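Local atomic coordinates of outer membrane associated protein (Francisella tularensis subsp. tularensis, PDB entry 6U83), a protein that probably binds peptidoglycan through its OmpA-like domain, whose pocket holds D-alanine, and, as a whole protein, may act as a porin in the outer membrane. Residues L41-V46 and S155-Q160; D54-Y59 and A168-A173; K77-F82 and D126-L131; I91-V96 and K137-G142; E108-N113 and F143-T148. All blocks are in the same frame, centred on the assembly; numbering follows the deposited sequence.

Interaction 1 (L41-V46 and S155-Q160); sequences LTEDGV and SDPRNQ. With DAL (D-alanine), chain D.
Arg158 turns its guanidinium so that its NH2 edge meets the backbone carbonyl of Leu41, while NE and NH1 grip Asp156, two residues earlier. The Leu41 carbonyl O lies 2.9 Å from Arg158 NH2 and almost exactly in the guanidinium plane. The bond is fairly straight, with 161° at the hydrogen. A bend at chi3 (-65°) sets NE on the Asp156 side, where the carboxylate is held side-on: Arg158 NE stands 3.0 Å from Asp156 OD1, and Arg158 NH1 is 2.9 Å from Asp156 OD2. Both nitrogens approach from the syn side but well out of the carboxylate plane. Asp156 OD1 also takes the backbone N of Arg158 on its anti lone pair, forming an Asx turn that leads into the 3-10 turn 157-159; Pro157 suits its first position, where no N-H is needed. Glu43 crosses Arg158 at about a right angle, with OE2 3.8 Å from Arg158 CG. Its OE2 stands well out of the guanidinium plane, so any attraction between the charges is probably weak. Beyond this surface contact, Gln160 CG comes within 3.2 Å of D-alanine OXT, and the Gln160 amide is held by Ser101 and Phe64. The contact joins the loop entering strand 46-52 to the loop entering strand 161-172, and Lys63 of strand 55-63 bonds to the Arg158 carbonyl.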
# COMPACT_ATOMS: atom_id res chain seq x y z
N LEU A 41 -8.23 4.97 7.39
CA LEU A 41 -8.21 5.96 8.46
C LEU A 41 -7.50 5.45 9.71
O LEU A 41 -7.63 6.05 10.78
CB LEU A 41 -9.63 6.41 8.78
CG LEU A 41 -10.13 7.63 7.98
CD1 LEU A 41 -9.91 7.48 6.47
CD2 LEU A 41 -11.59 7.90 8.29
N THR A 42 -6.76 4.35 9.59
CA THR A 42 -5.81 3.93 10.61
C THR A 42 -4.52 4.72 10.46
O THR A 42 -4.02 4.91 9.35
CB THR A 42 -5.51 2.44 10.46
OG1 THR A 42 -5.05 2.19 9.12
CG2 THR A 42 -6.76 1.61 10.73
N GLU A 43 -3.97 5.18 11.58
CA GLU A 43 -2.66 5.80 11.57
C GLU A 43 -1.54 4.78 11.71
O GLU A 43 -0.42 5.14 12.11
CB GLU A 43 -2.55 6.87 12.65
CG GLU A 43 -1.57 7.99 12.27
CD GLU A 43 -1.85 9.30 12.98
OE1 GLU A 43 -0.94 9.82 13.66
OE2 GLU A 43 -2.99 9.81 12.87
N ASP A 44 -1.81 3.52 11.41
CA ASP A 44 -0.83 2.46 11.41
C ASP A 44 -0.72 1.90 10.00
O ASP A 44 -1.66 2.00 9.21
CB ASP A 44 -1.21 1.33 12.40
CG ASP A 44 -1.21 1.79 13.86
OD1 ASP A 44 -0.88 2.96 14.12
OD2 ASP A 44 -1.55 0.96 14.74
N GLY A 45 0.43 1.32 9.69
CA GLY A 45 0.56 0.61 8.42
C GLY A 45 -0.31 -0.64 8.41
O GLY A 45 -0.37 -1.39 9.39
N VAL A 46 -1.02 -0.86 7.29
CA VAL A 46 -1.91 -2.01 7.20
C VAL A 46 -1.89 -2.60 5.79
O VAL A 46 -1.66 -1.90 4.80
CB VAL A 46 -3.36 -1.67 7.60
CG1 VAL A 46 -4.11 -1.04 6.43
CG2 VAL A 46 -4.07 -2.93 8.11
N SER A 155 -3.91 18.23 6.16
CA SER A 155 -2.66 18.20 6.91
C SER A 155 -2.58 17.01 7.87
O SER A 155 -1.64 16.93 8.67
CB SER A 155 -2.50 19.50 7.68
OG SER A 155 -3.62 19.70 8.52
N ASP A 156 -3.54 16.11 7.81
CA ASP A 156 -3.58 14.98 8.72
C ASP A 156 -2.40 14.05 8.41
O ASP A 156 -2.16 13.75 7.25
CB ASP A 156 -4.92 14.26 8.55
CG ASP A 156 -5.16 13.19 9.59
OD1 ASP A 156 -4.41 12.19 9.60
OD2 ASP A 156 -6.12 13.33 10.38
N PRO A 157 -1.65 13.60 9.42
CA PRO A 157 -0.53 12.68 9.13
C PRO A 157 -0.96 11.40 8.44
O PRO A 157 -0.12 10.72 7.85
CB PRO A 157 0.06 12.39 10.52
CG PRO A 157 -0.48 13.45 11.40
CD PRO A 157 -1.83 13.78 10.86
N ARG A 158 -2.24 11.04 8.50
CA ARG A 158 -2.65 9.85 7.78
C ARG A 158 -2.53 10.01 6.27
O ARG A 158 -2.49 9.00 5.56
CB ARG A 158 -4.08 9.47 8.17
CG ARG A 158 -4.16 8.71 9.48
CD ARG A 158 -5.60 8.55 9.93
NE ARG A 158 -6.21 9.84 10.26
CZ ARG A 158 -7.39 9.97 10.86
NH1 ARG A 158 -7.87 11.17 11.12
NH2 ARG A 158 -8.09 8.89 11.19
N ASN A 159 -2.48 11.24 5.75
CA ASN A 159 -2.24 11.42 4.32
C ASN A 159 -0.81 11.07 3.93
O ASN A 159 -0.55 10.80 2.75
CB ASN A 159 -2.58 12.85 3.93
CG ASN A 159 -4.06 13.11 3.96
OD1 ASN A 159 -4.84 12.31 3.44
ND2 ASN A 159 -4.46 14.22 4.55
N GLN A 160 0.11 11.07 4.89
CA GLN A 160 1.53 10.77 4.69
C GLN A 160 1.69 9.26 4.53
O GLN A 160 1.87 8.54 5.53
CB GLN A 160 2.33 11.30 5.87
CG GLN A 160 2.22 12.82 6.08
CD GLN A 160 2.57 13.25 7.51
OE1 GLN A 160 2.48 14.43 7.84
NE2 GLN A 160 2.98 12.29 8.35
N DAL D . 3.73 17.30 4.19
CA DAL D . 4.52 16.57 5.17
CB DAL D . 5.94 17.15 5.26
C DAL D . 4.57 15.07 4.87
O DAL D . 5.33 14.36 5.54
OXT DAL D . 3.88 14.54 3.98

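Interaction 2 (D54-Y59 and A168-A173); sequences DDVTVY and APLKEA
Antiparallel pairing of strands 55-63 and 161-172, in the mixed sheet of the OmpA-like domain, joins Val56 to Ala168 and Asp55 to Pro169. Val56 and Ala168 form a hydrogen-bonded pair: Val56 N lies 2.9 Å from Ala168 O, and Ala168 N lies 3.0 Å from Val56 O. Next along, Asp55 and Pro169 make a non-hydrogen-bonded pair, a position that suits proline because no N-H is required of it there. A third bond, from Leu170 N to Asp54 O at 2.9 Å, carries the pairing past the start of strand 55-63. All three donors approach nearly along the C=O axis. Val56 and Ala168 project from the same side of the sheet, the side covered by helix 73-89, where Val56 meets Phe85 and small Ala168 packs on Ser89. Leu170 also packs against Tyr26 of strand 26-27, the next strand of the sheet. With chi1 at 62°, Val56 CG1 sits between the backbone N and the carbonyl carbon and faces the partner strand, 3.3 Å from Ala168 O. Leu170 crosses the valine at about a right angle, and its CD2 methyl rests 3.8 Å from Val56 CG1.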
# COMPACT_ATOMS: atom_id res chain seq x y z
N ASP A 54 -15.16 -14.49 -6.42
CA ASP A 54 -14.06 -15.41 -6.16
C ASP A 54 -12.71 -14.75 -6.39
O ASP A 54 -11.67 -15.42 -6.30
CB ASP A 54 -14.20 -16.66 -7.04
CG ASP A 54 -14.87 -17.84 -6.31
OD1 ASP A 54 -14.16 -18.68 -5.72
OD2 ASP A 54 -16.12 -17.92 -6.33
N ASP A 55 -12.70 -13.45 -6.70
CA ASP A 55 -11.48 -12.68 -6.85
C ASP A 55 -11.20 -11.93 -5.54
O ASP A 55 -12.11 -11.32 -4.97
CB ASP A 55 -11.58 -11.68 -8.00
CG ASP A 55 -11.90 -12.34 -9.33
OD1 ASP A 55 -11.84 -11.64 -10.37
OD2 ASP A 55 -12.24 -13.55 -9.35
N VAL A 56 -9.96 -11.99 -5.08
CA VAL A 56 -9.55 -11.31 -3.86
C VAL A 56 -8.70 -10.10 -4.26
O VAL A 56 -7.98 -10.14 -5.26
CB VAL A 56 -8.80 -12.26 -2.91
CG1 VAL A 56 -7.52 -12.80 -3.54
CG2 VAL A 56 -8.50 -11.58 -1.58
N THR A 57 -8.83 -9.02 -3.49
CA THR A 57 -8.04 -7.81 -3.70
C THR A 57 -7.37 -7.45 -2.39
O THR A 57 -8.05 -7.34 -1.36
CB THR A 57 -8.91 -6.65 -4.19
OG1 THR A 57 -9.60 -7.03 -5.38
CG2 THR A 57 -8.03 -5.43 -4.48
N VAL A 58 -6.05 -7.26 -2.44
CA VAL A 58 -5.27 -6.91 -1.26
C VAL A 58 -4.86 -5.46 -1.38
O VAL A 58 -4.41 -5.02 -2.44
CB VAL A 58 -4.05 -7.84 -1.09
CG1 VAL A 58 -3.25 -7.44 0.13
CG2 VAL A 58 -4.49 -9.28 -0.96
N TYR A 59 -5.05 -4.71 -0.30
CA TYR A 59 -4.64 -3.32 -0.23
C TYR A 59 -3.46 -3.18 0.71
O TYR A 59 -3.30 -3.96 1.65
CB TYR A 59 -5.77 -2.43 0.26
CG TYR A 59 -6.96 -2.46 -0.63
CD1 TYR A 59 -7.92 -3.46 -0.50
CD2 TYR A 59 -7.13 -1.50 -1.61
CE1 TYR A 59 -9.02 -3.49 -1.33
CE2 TYR A 59 -8.22 -1.53 -2.44
CZ TYR A 59 -9.16 -2.52 -2.30
OH TYR A 59 -10.25 -2.53 -3.13
N ALA A 168 -6.31 -10.91 -7.67
CA ALA A 168 -6.00 -12.21 -8.23
C ALA A 168 -7.12 -13.16 -7.85
O ALA A 168 -7.80 -12.94 -6.85
CB ALA A 168 -4.65 -12.72 -7.71
N PRO A 169 -7.36 -14.21 -8.63
CA PRO A 169 -8.35 -15.21 -8.23
C PRO A 169 -7.95 -15.87 -6.91
O PRO A 169 -6.78 -15.91 -6.54
CB PRO A 169 -8.34 -16.20 -9.39
CG PRO A 169 -7.85 -15.40 -10.57
CD PRO A 169 -6.85 -14.44 -10.00
N LEU A 170 -8.96 -16.36 -6.19
CA LEU A 170 -8.69 -17.08 -4.95
C LEU A 170 -8.14 -18.46 -5.26
O LEU A 170 -8.66 -19.17 -6.12
CB LEU A 170 -9.95 -17.19 -4.10
CG LEU A 170 -10.14 -16.03 -3.12
CD1 LEU A 170 -11.46 -16.14 -2.41
CD2 LEU A 170 -8.98 -16.02 -2.13
N LYS A 171 -7.07 -18.83 -4.55
CA LYS A 171 -6.37 -20.07 -4.82
C LYS A 171 -7.06 -21.25 -4.14
O LYS A 171 -7.52 -21.14 -3.00
CB LYS A 171 -4.92 -19.96 -4.33
CG LYS A 171 -4.16 -18.74 -4.86
CD LYS A 171 -3.78 -18.89 -6.33
CE LYS A 171 -3.28 -17.58 -6.92
NZ LYS A 171 -2.80 -17.74 -8.32
N GLU A 172 -7.15 -22.37 -4.85
CA GLU A 172 -7.68 -23.60 -4.27
C GLU A 172 -6.66 -24.20 -3.31
O GLU A 172 -5.45 -24.15 -3.55
CB GLU A 172 -8.04 -24.60 -5.36
CG GLU A 172 -9.41 -24.36 -5.99
CD GLU A 172 -9.62 -25.14 -7.28
OE1 GLU A 172 -8.70 -25.17 -8.12
OE2 GLU A 172 -10.71 -25.73 -7.46
N ALA A 173 -7.15 -24.77 -2.21
CA ALA A 173 -6.28 -25.18 -1.12
C ALA A 173 -5.43 -26.38 -1.53
O ALA A 173 -5.92 -27.33 -2.14
CB ALA A 173 -7.10 -25.51 0.13

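Interaction 3 (K77-F82 and D126-L131); sequences KAIASF and DYMKQL
Helix segments 77-82 and 126-130 come within 9.8 Å of each other, axis to axis, and cross at -57°, with Ile79 opposite Met128 and Ala80 opposite Leu131. Ile79 CG2, anti to its backbone N, is the central methyl of the contact. It meets the edge of the Tyr127 ring, 3.8 Å from CD2 and near the ring plane, and it also lies 3.8 Å from Met128 CG. The branched isoleucine thus fills the angle between a ring and a thioether chain. Leu131 CD1 reaches past the small side chain of Ala80 to stand 3.6 Å from Ala80 CA; alanine suits this place because it lets the leucine come close to the backbone. At the other end the extended Met128 side chain brings CE to the edge of the Phe82 ring, 3.5 Å from CD2. The contact contains no hydrogen bond and is purely apolar. Phe82 packs on Val58 and Leu60 of strand 55-63, and Met128 touches Val96 of strand 94-98, so helices 73-89 and 110-130 both pack on the sheet.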
# COMPACT_ATOMS: atom_id res chain seq x y z
N LYS A 77 6.37 -4.91 8.11
CA LYS A 77 5.57 -6.13 8.24
C LYS A 77 4.49 -6.18 7.17
O LYS A 77 4.35 -7.19 6.47
CB LYS A 77 4.97 -6.23 9.65
CG LYS A 77 5.96 -6.73 10.70
CD LYS A 77 5.24 -7.13 11.99
CE LYS A 77 6.21 -7.73 13.01
NZ LYS A 77 5.50 -8.25 14.22
N ALA A 78 3.76 -5.08 6.99
CA ALA A 78 2.70 -5.06 5.98
C ALA A 78 3.26 -5.35 4.59
O ALA A 78 2.71 -6.17 3.85
CB ALA A 78 1.98 -3.71 5.99
N ILE A 79 4.34 -4.67 4.22
CA ILE A 79 4.88 -4.83 2.87
C ILE A 79 5.28 -6.28 2.62
O ILE A 79 4.99 -6.85 1.57
CB ILE A 79 6.06 -3.86 2.66
CG1 ILE A 79 5.56 -2.42 2.75
CG2 ILE A 79 6.73 -4.15 1.34
CD1 ILE A 79 6.66 -1.41 2.84
N ALA A 80 5.94 -6.90 3.60
CA ALA A 80 6.39 -8.27 3.46
C ALA A 80 5.23 -9.21 3.14
O ALA A 80 5.35 -10.09 2.29
CB ALA A 80 7.09 -8.73 4.73
N SER A 81 4.10 -9.04 3.84
CA SER A 81 2.94 -9.87 3.55
C SER A 81 2.34 -9.53 2.20
O SER A 81 1.87 -10.42 1.48
CB SER A 81 1.89 -9.69 4.65
OG SER A 81 2.33 -10.31 5.84
N PHE A 82 2.32 -8.25 1.86
CA PHE A 82 1.88 -7.83 0.53
C PHE A 82 2.70 -8.52 -0.55
O PHE A 82 2.14 -9.05 -1.52
CB PHE A 82 2.02 -6.31 0.43
CG PHE A 82 1.34 -5.71 -0.75
CD1 PHE A 82 -0.03 -5.71 -0.84
CD2 PHE A 82 2.08 -5.11 -1.74
CE1 PHE A 82 -0.65 -5.14 -1.91
CE2 PHE A 82 1.45 -4.54 -2.81
CZ PHE A 82 0.09 -4.56 -2.89
N ASP A 126 11.92 -0.21 -2.86
CA ASP A 126 13.23 -0.74 -2.50
C ASP A 126 13.11 -1.95 -1.59
O ASP A 126 13.74 -2.98 -1.84
CB ASP A 126 14.06 0.35 -1.83
CG ASP A 126 14.65 1.34 -2.82
OD1 ASP A 126 14.41 1.19 -4.04
OD2 ASP A 126 15.38 2.26 -2.38
N TYR A 127 12.27 -1.84 -0.55
CA TYR A 127 12.10 -2.95 0.39
C TYR A 127 11.51 -4.17 -0.30
O TYR A 127 11.93 -5.30 -0.03
CB TYR A 127 11.22 -2.52 1.55
CG TYR A 127 11.23 -3.52 2.69
CD1 TYR A 127 12.42 -3.84 3.36
CD2 TYR A 127 10.06 -4.16 3.11
CE1 TYR A 127 12.44 -4.76 4.40
CE2 TYR A 127 10.07 -5.07 4.16
CZ TYR A 127 11.26 -5.36 4.80
OH TYR A 127 11.27 -6.27 5.83
N MET A 128 10.52 -3.96 -1.16
CA MET A 128 9.96 -5.06 -1.94
C MET A 128 11.06 -5.81 -2.67
O MET A 128 11.05 -7.05 -2.73
CB MET A 128 8.94 -4.53 -2.94
CG MET A 128 7.74 -3.91 -2.29
SD MET A 128 6.54 -3.37 -3.50
CE MET A 128 5.03 -3.46 -2.55
N LYS A 129 12.04 -5.08 -3.21
CA LYS A 129 13.13 -5.72 -3.93
C LYS A 129 14.01 -6.53 -2.99
O LYS A 129 14.43 -7.64 -3.33
CB LYS A 129 13.95 -4.67 -4.69
CG LYS A 129 13.23 -4.12 -5.93
CD LYS A 129 14.08 -3.09 -6.66
CE LYS A 129 13.59 -1.67 -6.40
NZ LYS A 129 14.39 -0.67 -7.19
N GLN A 130 14.29 -6.00 -1.79
CA GLN A 130 15.04 -6.76 -0.80
C GLN A 130 14.37 -8.09 -0.51
O GLN A 130 15.04 -9.10 -0.27
CB GLN A 130 15.19 -5.95 0.50
CG GLN A 130 16.06 -4.71 0.39
CD GLN A 130 16.07 -3.90 1.67
OE1 GLN A 130 16.26 -4.43 2.76
NE2 GLN A 130 15.84 -2.59 1.54
N LEU A 131 13.04 -8.12 -0.55
CA LEU A 131 12.26 -9.31 -0.23
C LEU A 131 12.23 -10.35 -1.34
O LEU A 131 11.55 -11.37 -1.18
CB LEU A 131 10.84 -8.88 0.12
CG LEU A 131 10.81 -7.95 1.33
CD1 LEU A 131 9.40 -7.48 1.64
CD2 LEU A 131 11.41 -8.65 2.53

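Interaction 4 (I91-V96 and K137-G142); sequences ISSVTV and KIITKG
The flat groups here are the peptide units of Val94–Val96 and Lys137–Lys141, which hydrogen-bond to each other edge to edge along the strands. Val94, Val96, Ile138 and Thr140 share one face of the sheet; Thr95 and Ile139 share the other. Between the strands Val94 N bonds to Lys137 O, Ile139 N to Val94 O at 3.0 Å, Val96 N to Ile139 O at a short 2.6 Å, and Lys141 N to Val96 O. The staggered pattern is that of parallel strands, here the two strands of a beta-alpha-beta crossover through helix 110-130. Thr95 CA adds a C-H contact of 3.3 Å to Ile139 O. Val96 CG2 meets Ile138 CG2 at 4.2 Å; Val96 also touches Val124 of that helix, and Val94 touches Ile86 of helix 73-89. On the other face Ile139 CD1 lies 3.6 Å from Ser93 OG. The backbone therefore sets the register, while beta-branched Val94, Val96 and Ile138, well suited to strands, give the helices an apolar surface, with Thr140 packing on Ala125 at its end.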
# COMPACT_ATOMS: atom_id res chain seq x y z
N ILE A 91 1.48 -12.53 -9.56
CA ILE A 91 0.97 -11.26 -10.07
C ILE A 91 2.04 -10.56 -10.90
O ILE A 91 3.23 -10.57 -10.56
CB ILE A 91 0.46 -10.39 -8.91
CG1 ILE A 91 -0.92 -10.89 -8.46
CG2 ILE A 91 0.41 -8.91 -9.28
CD1 ILE A 91 -1.49 -10.15 -7.27
N SER A 92 1.60 -9.94 -12.00
CA SER A 92 2.52 -9.40 -12.99
C SER A 92 3.23 -8.14 -12.49
O SER A 92 4.47 -8.09 -12.44
CB SER A 92 1.74 -9.11 -14.28
OG SER A 92 0.44 -8.64 -13.96
N SER A 93 2.47 -7.11 -12.13
CA SER A 93 3.04 -5.81 -11.80
C SER A 93 2.22 -5.13 -10.72
O SER A 93 1.02 -5.40 -10.57
CB SER A 93 3.13 -4.89 -13.02
OG SER A 93 2.03 -4.00 -13.07
N VAL A 94 2.87 -4.24 -9.97
CA VAL A 94 2.25 -3.50 -8.88
C VAL A 94 2.61 -2.03 -9.01
O VAL A 94 3.79 -1.69 -9.15
CB VAL A 94 2.71 -4.00 -7.49
CG1 VAL A 94 1.92 -3.29 -6.41
CG2 VAL A 94 2.54 -5.48 -7.39
N THR A 95 1.62 -1.16 -8.92
CA THR A 95 1.85 0.27 -8.90
C THR A 95 1.89 0.75 -7.46
O THR A 95 0.92 0.56 -6.72
CB THR A 95 0.77 1.00 -9.69
OG1 THR A 95 0.83 0.55 -11.04
CG2 THR A 95 1.01 2.50 -9.63
N VAL A 96 2.99 1.39 -7.09
CA VAL A 96 3.21 1.87 -5.73
C VAL A 96 3.07 3.39 -5.75
O VAL A 96 3.88 4.09 -6.36
CB VAL A 96 4.59 1.45 -5.22
CG1 VAL A 96 4.83 2.01 -3.85
CG2 VAL A 96 4.68 -0.07 -5.18
N LYS A 137 8.79 -5.75 -12.03
CA LYS A 137 7.39 -5.87 -11.66
C LYS A 137 6.87 -4.66 -10.89
O LYS A 137 5.75 -4.74 -10.37
CB LYS A 137 7.17 -7.14 -10.83
CG LYS A 137 7.61 -8.42 -11.52
CD LYS A 137 7.14 -9.65 -10.75
CE LYS A 137 7.75 -10.92 -11.31
NZ LYS A 137 7.73 -10.95 -12.82
N ILE A 138 7.63 -3.56 -10.79
CA ILE A 138 7.29 -2.50 -9.84
C ILE A 138 7.30 -1.15 -10.53
O ILE A 138 8.29 -0.78 -11.17
CB ILE A 138 8.24 -2.47 -8.63
CG1 ILE A 138 8.18 -3.79 -7.87
CG2 ILE A 138 7.86 -1.35 -7.68
CD1 ILE A 138 9.23 -3.90 -6.79
N ILE A 139 6.21 -0.41 -10.38
CA ILE A 139 6.05 0.93 -10.93
C ILE A 139 5.74 1.87 -9.78
O ILE A 139 4.85 1.59 -8.96
CB ILE A 139 4.92 0.99 -11.97
CG1 ILE A 139 5.17 -0.03 -13.09
CG2 ILE A 139 4.78 2.40 -12.50
CD1 ILE A 139 4.39 -1.32 -12.92
N THR A 140 6.44 3.00 -9.73
CA THR A 140 6.28 3.98 -8.67
C THR A 140 5.76 5.30 -9.23
O THR A 140 6.16 5.73 -10.32
CB THR A 140 7.59 4.20 -7.90
OG1 THR A 140 8.56 4.82 -8.75
CG2 THR A 140 8.14 2.87 -7.42
N LYS A 141 4.84 5.91 -8.48
CA LYS A 141 4.21 7.19 -8.76
C LYS A 141 4.14 7.99 -7.48
O LYS A 141 3.82 7.45 -6.41
CB LYS A 141 2.79 7.02 -9.29
CG LYS A 141 2.62 6.59 -10.73
CD LYS A 141 1.13 6.55 -11.06
CE LYS A 141 0.83 6.74 -12.55
NZ LYS A 141 -0.65 6.82 -12.81
N GLY A 142 4.44 9.28 -7.57
CA GLY A 142 4.24 10.22 -6.48
C GLY A 142 3.08 11.14 -6.81
O GLY A 142 2.83 11.44 -7.97

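Interaction 5 (E108-N113 and F143-T148); sequences EFDIYN and FGYNDT. With DAL (D-alanine), chain D.
Tyr145 brings its ring obliquely against the first turn of helix 110-130, its OH 3.3 Å from Asp110 CB and its CE2 3.7 Å from Phe109 O. A long flat side chain suits the place, since it spans from Asp110 to Asn113 without making a hydrogen bond to either. Asn113 meets the ring at its edge, with ND2 in the ring plane and 3.7 Å from Tyr145 CD2; the amide and ring planes are 58° apart. Phe109 is at the N-cap position, and Phe109 O accepts from Asn113 ND2 at 2.6 Å and from Asn113 N at 3.0 Å, the two reaching it from opposite faces of its plane. This grip probably helps fix the amide so that OD1 faces the ligand; ND2 also bonds to a buffer molecule, EPE, probably from the crystallisation liquor. Here the contact enters the pocket of the OmpA-like domain: Asn113 OD1 accepts from the D-alanine N at 2.7 Å, while Ser101, Asp67 and Arg120 bind the same ligand. D-alanine is a component of peptidoglycan stem peptides, and its place here is consistent with the peptidoglycan binding known for OmpA-like domains. Gly144 adopts a positive phi (62°), which glycine takes readily, and its CA makes a C-H contact with Asn113 O at 3.5 Å. Its backbone N is bonded to Ser117 OG, one turn further along the helix.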
# COMPACT_ATOMS: atom_id res chain seq x y z
N GLU A 108 3.68 26.87 -1.55
CA GLU A 108 5.14 26.96 -1.43
C GLU A 108 5.81 25.59 -1.49
O GLU A 108 6.93 25.46 -2.01
CB GLU A 108 5.50 27.67 -0.12
CG GLU A 108 6.94 28.22 -0.09
CD GLU A 108 7.31 28.84 1.26
OE1 GLU A 108 8.52 29.11 1.49
OE2 GLU A 108 6.39 29.04 2.09
N PHE A 109 5.13 24.55 -1.00
CA PHE A 109 5.76 23.25 -0.79
C PHE A 109 5.12 22.17 -1.64
O PHE A 109 5.21 20.98 -1.30
CB PHE A 109 5.71 22.88 0.70
CG PHE A 109 6.62 23.75 1.55
CD1 PHE A 109 8.00 23.59 1.52
CD2 PHE A 109 6.09 24.74 2.36
CE1 PHE A 109 8.84 24.39 2.29
CE2 PHE A 109 6.92 25.55 3.13
CZ PHE A 109 8.30 25.38 3.09
N ASP A 110 4.49 22.54 -2.75
CA ASP A 110 3.88 21.51 -3.60
C ASP A 110 4.95 20.64 -4.27
O ASP A 110 4.84 19.40 -4.26
CB ASP A 110 2.95 22.14 -4.64
CG ASP A 110 3.62 23.23 -5.44
OD1 ASP A 110 4.85 23.41 -5.33
OD2 ASP A 110 2.89 23.91 -6.19
N ILE A 111 6.00 21.25 -4.82
CA ILE A 111 7.05 20.45 -5.44
C ILE A 111 7.84 19.68 -4.39
O ILE A 111 8.17 18.50 -4.58
CB ILE A 111 7.98 21.33 -6.29
CG1 ILE A 111 7.15 22.08 -7.34
CG2 ILE A 111 9.06 20.46 -6.93
CD1 ILE A 111 7.95 22.84 -8.33
N TYR A 112 8.15 20.33 -3.26
CA TYR A 112 8.76 19.63 -2.13
C TYR A 112 8.00 18.35 -1.80
O TYR A 112 8.60 17.28 -1.68
CB TYR A 112 8.79 20.56 -0.91
CG TYR A 112 9.42 19.95 0.33
CD1 TYR A 112 8.69 19.13 1.20
CD2 TYR A 112 10.74 20.22 0.65
CE1 TYR A 112 9.28 18.59 2.35
CE2 TYR A 112 11.32 19.69 1.76
CZ TYR A 112 10.59 18.88 2.61
OH TYR A 112 11.22 18.37 3.71
N ASN A 113 6.69 18.45 -1.64
CA ASN A 113 5.93 17.29 -1.18
C ASN A 113 5.72 16.27 -2.28
O ASN A 113 5.56 15.08 -2.01
CB ASN A 113 4.59 17.74 -0.63
CG ASN A 113 4.71 18.29 0.78
OD1 ASN A 113 4.85 17.52 1.74
ND2 ASN A 113 4.66 19.62 0.90
N PHE A 143 2.36 11.58 -5.78
CA PHE A 143 1.23 12.46 -6.00
C PHE A 143 1.29 13.73 -5.16
O PHE A 143 0.41 14.58 -5.28
CB PHE A 143 -0.09 11.73 -5.71
CG PHE A 143 -0.42 10.65 -6.71
CD1 PHE A 143 -1.15 10.95 -7.85
CD2 PHE A 143 0.01 9.35 -6.53
CE1 PHE A 143 -1.44 9.97 -8.78
CE2 PHE A 143 -0.29 8.36 -7.44
CZ PHE A 143 -1.01 8.68 -8.58
N GLY A 144 2.31 13.86 -4.31
CA GLY A 144 2.32 15.01 -3.44
C GLY A 144 1.12 15.01 -2.52
O GLY A 144 0.52 13.96 -2.21
N TYR A 145 0.71 16.21 -2.11
CA TYR A 145 -0.48 16.35 -1.30
C TYR A 145 -1.75 16.50 -2.14
O TYR A 145 -2.68 17.21 -1.74
CB TYR A 145 -0.32 17.50 -0.30
CG TYR A 145 0.03 18.89 -0.82
CD1 TYR A 145 -0.84 19.60 -1.63
CD2 TYR A 145 1.21 19.52 -0.42
CE1 TYR A 145 -0.54 20.88 -2.06
CE2 TYR A 145 1.53 20.81 -0.85
CZ TYR A 145 0.64 21.48 -1.66
OH TYR A 145 0.93 22.75 -2.09
N ASN A 146 -1.82 15.85 -3.29
CA ASN A 146 -3.08 15.68 -3.98
C ASN A 146 -3.68 14.33 -3.59
O ASN A 146 -3.01 13.49 -2.98
CB ASN A 146 -2.90 15.77 -5.50
CG ASN A 146 -2.30 17.10 -5.94
OD1 ASN A 146 -2.92 18.17 -5.82
ND2 ASN A 146 -1.08 17.05 -6.48
N ASP A 147 -4.94 14.11 -3.95
CA ASP A 147 -5.64 12.88 -3.57
C ASP A 147 -5.52 12.61 -2.07
O ASP A 147 -5.30 11.48 -1.65
CB ASP A 147 -5.12 11.67 -4.36
CG ASP A 147 -5.38 11.75 -5.85
OD1 ASP A 147 -6.02 12.73 -6.31
OD2 ASP A 147 -4.93 10.83 -6.58
N THR A 148 -5.61 13.67 -1.26
CA THR A 148 -5.61 13.42 0.17
C THR A 148 -6.87 12.64 0.54
O THR A 148 -7.87 12.66 -0.17
CB THR A 148 -5.54 14.72 0.99
OG1 THR A 148 -6.73 15.49 0.78
CG2 THR A 148 -4.32 15.52 0.61
N DAL D . 3.73 17.30 4.19
CA DAL D . 4.52 16.57 5.17
CB DAL D . 5.94 17.15 5.26
C DAL D . 4.57 15.07 4.87
O DAL D . 5.33 14.36 5.54
OXT DAL D . 3.88 14.54 3.98

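Overall arrangement
From the N terminus, interaction 1 opens first, at residues 41-46, and closes its loop at 155-160. Interaction 2 starts inside that loop, at 54-59, but ends beyond it at 168-173, so the two cross. Interactions 3, 4 and 5 all nest inside both. Among themselves these three cross: 77-82, 91-96 and 108-113 come in order and are answered in the same order by 126-131, 137-142 and 143-148. Interactions 2, 3 and 4 touch one another and unite the sheet with its two helices. Interactions 1 and 5 meet through Asn159 and Thr148, and both touch D-alanine, at the end of the domain away from interaction 2, whose centre is about 34 Å from that of interaction 5.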